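Local coordinates for protein aclacinomycin-N/aclacinomycin-A oxidase (Streptomyces galilaeus, PDB 2IPI) that oxidises the terminal sugar of aclacinomycin antibiotics in two successive oxygen-dependent steps, using a bicovalently attached FAD, at residues T64-M76 against V182-V194. Residues are numbered along the deposited sequence; the frame is centred on the assembly and turned at random.
Sequences TADQVVDAVNQAM and VVVVDASGRARKV
V69 of helix 65-76 lies over A191 with their CA atoms 5.5 Å apart, where the helix packs on the hairpin of strands 182-185 and 191-194. The helix axis runs 26° from that of strand 182-185, with a closest approach of 8.9 Å, and roughly antiparallel to strand 191-194, whose axis comes within 7.8 Å. A type I turn from D186 to G189 joins the two strands.

V183 and V185, alternate residues on one face of their strand, meet the helix. V183 CG2 lies 3.9 Å from both V68 CG1 and V69 CG2, while V72 reaches the two strand valines with different branches: CG2 to V183, CG1 to V185 CG2 at 3.7 Å. M76 bends at chi3 (59°), which lays its CE as well as its SD against V185. A191 CB fits beneath the helix between V69, V72 and N73. The one hydrogen bond across the contact runs from A191 N to N73 OD1 (3.1 Å, 150° at the hydrogen), in the carbonyl plane and on a lone pair. At the other end, the methylenes of K193 pass A65, CD to CB 3.7 Å.

Strand 191-197 edges the antiparallel sheet of the FAD-binding PCMH-type domain; strand 177-185 pairs with 191-197 on one side and with 221-227 on the other, and 221-227 also touches A65 and V68. The same helix also rests, through A71, V72 and A75, on strands 82-85 and 102-105 of the mixed sheet, and in this way links it to the antiparallel sheet.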
loop_
_atom_site.group_PDB
_atom_site.type_symbol
_atom_site.label_atom_id
_atom_site.label_comp_id
_atom_site.label_asym_id
_atom_site.label_seq_id
_atom_site.Cartn_x
_atom_site.Cartn_y
_atom_site.Cartn_z
ATOM N N THR A 64 -1.635 24.264 -8.168
ATOM C CA THR A 64 -2.071 24.741 -6.849
ATOM C C THR A 64 -3.493 24.263 -6.558
ATOM O O THR A 64 -4.246 23.920 -7.474
ATOM C CB THR A 64 -2.077 26.276 -6.646
ATOM O OG1 THR A 64 -3.029 26.836 -7.573
ATOM C CG2 THR A 64 -0.756 26.952 -6.958
ATOM N N ALA A 65 -3.856 24.276 -5.277
ATOM C CA ALA A 65 -5.174 23.842 -4.829
ATOM C C ALA A 65 -6.245 24.648 -5.548
ATOM O O ALA A 65 -7.271 24.117 -5.982
ATOM C CB ALA A 65 -5.292 23.967 -3.328
ATOM N N ASP A 66 -5.987 25.947 -5.699
ATOM C CA ASP A 66 -6.952 26.809 -6.387
ATOM C C ASP A 66 -7.109 26.334 -7.826
ATOM O O ASP A 66 -8.187 26.419 -8.417
ATOM C CB ASP A 66 -6.544 28.280 -6.370
ATOM C CG ASP A 66 -6.293 28.841 -4.984
ATOM O OD1 ASP A 66 -6.908 28.376 -4.001
ATOM O OD2 ASP A 66 -5.461 29.764 -4.866
ATOM N N GLN A 67 -6.002 25.826 -8.383
ATOM C CA GLN A 67 -6.063 25.291 -9.751
ATOM C C GLN A 67 -6.892 24.017 -9.723
ATOM O O GLN A 67 -7.652 23.683 -10.634
ATOM C CB GLN A 67 -4.665 25.053 -10.327
ATOM C CG GLN A 67 -3.831 26.325 -10.401
ATOM C CD GLN A 67 -2.518 26.219 -11.135
ATOM O OE1 GLN A 67 -2.265 25.259 -11.865
ATOM N NE2 GLN A 67 -1.676 27.234 -10.932
ATOM N N VAL A 68 -6.780 23.289 -8.605
ATOM C CA VAL A 68 -7.547 22.043 -8.527
ATOM C C VAL A 68 -9.038 22.385 -8.487
ATOM O O VAL A 68 -9.836 21.728 -9.166
ATOM C CB VAL A 68 -7.158 21.165 -7.341
ATOM C CG1 VAL A 68 -7.974 19.875 -7.396
ATOM C CG2 VAL A 68 -5.676 20.814 -7.319
ATOM N N VAL A 69 -9.387 23.422 -7.711
ATOM C CA VAL A 69 -10.790 23.859 -7.682
ATOM C C VAL A 69 -11.298 24.160 -9.078
ATOM O O VAL A 69 -12.380 23.721 -9.483
ATOM C CB VAL A 69 -10.992 25.073 -6.762
ATOM C CG1 VAL A 69 -12.338 25.745 -7.006
ATOM C CG2 VAL A 69 -10.863 24.638 -5.305
ATOM N N ASP A 70 -10.523 24.898 -9.861
ATOM C CA ASP A 70 -10.886 25.307 -11.210
ATOM C C ASP A 70 -11.101 24.085 -12.096
ATOM O O ASP A 70 -12.111 23.999 -12.793
ATOM C CB ASP A 70 -9.799 26.246 -11.692
ATOM C CG ASP A 70 -9.652 26.509 -13.159
ATOM O OD1 ASP A 70 -10.578 26.139 -13.909
ATOM O OD2 ASP A 70 -8.611 27.085 -13.555
ATOM N N ALA A 71 -10.155 23.158 -12.071
ATOM C CA ALA A 71 -10.216 21.972 -12.904
ATOM C C ALA A 71 -11.465 21.139 -12.632
ATOM O O ALA A 71 -12.095 20.720 -13.608
ATOM C CB ALA A 71 -8.978 21.105 -12.692
ATOM N N VAL A 72 -11.762 20.931 -11.360
ATOM C CA VAL A 72 -12.992 20.228 -10.978
ATOM C C VAL A 72 -14.232 20.921 -11.521
ATOM O O VAL A 72 -15.177 20.360 -12.097
ATOM C CB VAL A 72 -13.120 20.130 -9.457
ATOM C CG1 VAL A 72 -14.406 19.390 -9.088
ATOM C CG2 VAL A 72 -11.922 19.433 -8.815
ATOM N N ASN A 73 -14.252 22.240 -11.316
ATOM C CA ASN A 73 -15.438 22.978 -11.772
ATOM C C ASN A 73 -15.550 22.867 -13.285
ATOM O O ASN A 73 -16.657 22.721 -13.827
ATOM C CB ASN A 73 -15.403 24.430 -11.316
ATOM C CG ASN A 73 -15.618 24.586 -9.822
ATOM O OD1 ASN A 73 -16.393 23.874 -9.177
ATOM N ND2 ASN A 73 -14.897 25.553 -9.256
ATOM N N GLN A 74 -14.441 22.906 -14.017
ATOM C CA GLN A 74 -14.528 22.810 -15.479
ATOM C C GLN A 74 -14.984 21.440 -15.947
ATOM O O GLN A 74 -15.721 21.270 -16.929
ATOM C CB GLN A 74 -13.173 23.176 -16.084
ATOM C CG GLN A 74 -12.852 24.671 -15.977
ATOM C CD GLN A 74 -11.680 25.057 -16.869
ATOM O OE1 GLN A 74 -11.528 24.549 -17.988
ATOM N NE2 GLN A 74 -10.847 25.982 -16.385
ATOM N N ALA A 75 -14.558 20.367 -15.271
ATOM C CA ALA A 75 -15.007 19.046 -15.700
ATOM C C ALA A 75 -16.465 18.797 -15.351
ATOM O O ALA A 75 -17.218 18.125 -16.081
ATOM C CB ALA A 75 -14.152 17.946 -15.071
ATOM N N MET A 76 -16.902 19.322 -14.200
ATOM C CA MET A 76 -18.316 19.080 -13.876
ATOM C C MET A 76 -19.192 19.792 -14.907
ATOM O O MET A 76 -20.167 19.227 -15.396
ATOM C CB MET A 76 -18.644 19.528 -12.460
ATOM C CG MET A 76 -17.790 18.833 -11.384
ATOM S SD MET A 76 -18.285 19.283 -9.712
ATOM C CE MET A 76 -20.015 18.733 -9.758
ATOM N N VAL A 182 -7.959 19.267 1.184
ATOM C CA VAL A 182 -8.747 18.539 0.199
ATOM C C VAL A 182 -9.591 19.461 -0.671
ATOM O O VAL A 182 -10.019 20.532 -0.216
ATOM C CB VAL A 182 -9.707 17.545 0.887
ATOM C CG1 VAL A 182 -10.135 16.447 -0.080
ATOM C CG2 VAL A 182 -9.061 16.930 2.121
ATOM N N VAL A 183 -9.835 19.062 -1.910
ATOM C CA VAL A 183 -10.852 19.752 -2.708
ATOM C C VAL A 183 -12.064 18.809 -2.782
ATOM O O VAL A 183 -11.972 17.695 -3.301
ATOM C CB VAL A 183 -10.368 20.171 -4.095
ATOM C CG1 VAL A 183 -11.505 20.688 -4.964
ATOM C CG2 VAL A 183 -9.296 21.260 -3.992
ATOM N N VAL A 184 -13.168 19.289 -2.236
ATOM C CA VAL A 184 -14.465 18.628 -2.175
ATOM C C VAL A 184 -15.527 19.393 -2.966
ATOM O O VAL A 184 -15.293 20.521 -3.401
ATOM C CB VAL A 184 -14.885 18.501 -0.708
ATOM C CG1 VAL A 184 -13.913 17.593 0.051
ATOM C CG2 VAL A 184 -14.945 19.854 -0.018
ATOM N N VAL A 185 -16.682 18.770 -3.215
ATOM C CA VAL A 185 -17.744 19.407 -3.991
ATOM C C VAL A 185 -19.033 19.412 -3.157
ATOM O O VAL A 185 -19.380 18.406 -2.538
ATOM C CB VAL A 185 -17.991 18.738 -5.350
ATOM C CG1 VAL A 185 -19.247 19.303 -6.013
ATOM C CG2 VAL A 185 -16.783 18.901 -6.267
ATOM N N ASP A 186 -19.660 20.571 -3.164
ATOM C CA ASP A 186 -20.872 20.985 -2.527
ATOM C C ASP A 186 -22.108 20.196 -2.954
ATOM O O ASP A 186 -22.100 19.720 -4.078
ATOM C CB ASP A 186 -21.179 22.457 -2.902
ATOM C CG ASP A 186 -21.023 23.306 -1.650
ATOM O OD1 ASP A 186 -21.077 22.702 -0.554
ATOM O OD2 ASP A 186 -20.853 24.527 -1.790
ATOM N N ALA A 187 -23.101 20.134 -2.084
ATOM C CA ALA A 187 -24.434 19.673 -2.462
ATOM C C ALA A 187 -24.992 20.555 -3.582
ATOM O O ALA A 187 -25.710 20.057 -4.452
ATOM C CB ALA A 187 -25.377 19.665 -1.269
ATOM N N SER A 188 -24.657 21.827 -3.556
ATOM C CA SER A 188 -24.993 22.870 -4.505
ATOM C C SER A 188 -24.215 22.796 -5.815
ATOM O O SER A 188 -24.518 23.522 -6.764
ATOM C CB SER A 188 -24.735 24.233 -3.848
ATOM O OG SER A 188 -23.402 24.663 -4.065
ATOM N N GLY A 189 -23.206 21.930 -5.881
ATOM C CA GLY A 189 -22.417 21.739 -7.083
ATOM C C GLY A 189 -21.132 22.549 -7.124
ATOM O O GLY A 189 -20.565 22.762 -8.198
ATOM N N ARG A 190 -20.663 22.995 -5.966
ATOM C CA ARG A 190 -19.502 23.881 -5.948
ATOM C C ARG A 190 -18.242 23.144 -5.492
ATOM O O ARG A 190 -18.312 22.506 -4.446
ATOM C CB ARG A 190 -19.712 25.057 -4.990
ATOM C CG ARG A 190 -20.005 26.384 -5.640
ATOM C CD ARG A 190 -20.649 27.385 -4.707
ATOM N NE ARG A 190 -21.517 26.775 -3.699
ATOM C CZ ARG A 190 -21.650 27.294 -2.478
ATOM N NH1 ARG A 190 -20.975 28.396 -2.157
ATOM N NH2 ARG A 190 -22.447 26.730 -1.586
ATOM N N ALA A 191 -17.147 23.260 -6.219
ATOM C CA ALA A 191 -15.842 22.832 -5.706
ATOM C C ALA A 191 -15.363 23.800 -4.625
ATOM O O ALA A 191 -15.554 25.013 -4.752
ATOM C CB ALA A 191 -14.817 22.731 -6.819
ATOM N N ARG A 192 -14.741 23.278 -3.573
ATOM C CA ARG A 192 -14.250 24.095 -2.475
ATOM C C ARG A 192 -12.990 23.513 -1.837
ATOM O O ARG A 192 -12.806 22.309 -1.724
ATOM C CB ARG A 192 -15.315 24.273 -1.381
ATOM C CG ARG A 192 -16.532 23.374 -1.481
ATOM C CD ARG A 192 -17.843 24.102 -1.302
ATOM N NE ARG A 192 -17.888 25.455 -1.858
ATOM C CZ ARG A 192 -18.399 26.516 -1.238
ATOM N NH1 ARG A 192 -18.915 26.391 -0.018
ATOM N NH2 ARG A 192 -18.395 27.705 -1.825
ATOM N N LYS A 193 -12.099 24.389 -1.365
ATOM C CA LYS A 193 -10.945 23.835 -0.636
ATOM C C LYS A 193 -11.166 23.891 0.866
ATOM O O LYS A 193 -11.612 24.915 1.426
ATOM C CB LYS A 193 -9.700 24.592 -1.103
ATOM C CG LYS A 193 -8.415 24.013 -0.527
ATOM C CD LYS A 193 -7.358 25.129 -0.460
ATOM C CE LYS A 193 -7.988 26.464 -0.855
ATOM N NZ LYS A 193 -8.755 27.095 0.259
ATOM N N VAL A 194 -10.888 22.772 1.535
ATOM C CA VAL A 194 -11.164 22.570 2.943
ATOM C C VAL A 194 -9.940 21.985 3.660
ATOM O O VAL A 194 -9.151 21.255 3.059
ATOM C CB VAL A 194 -12.331 21.612 3.234
ATOM C CG1 VAL A 194 -13.544 21.951 2.379
ATOM C CG2 VAL A 194 -11.908 20.166 3.013
#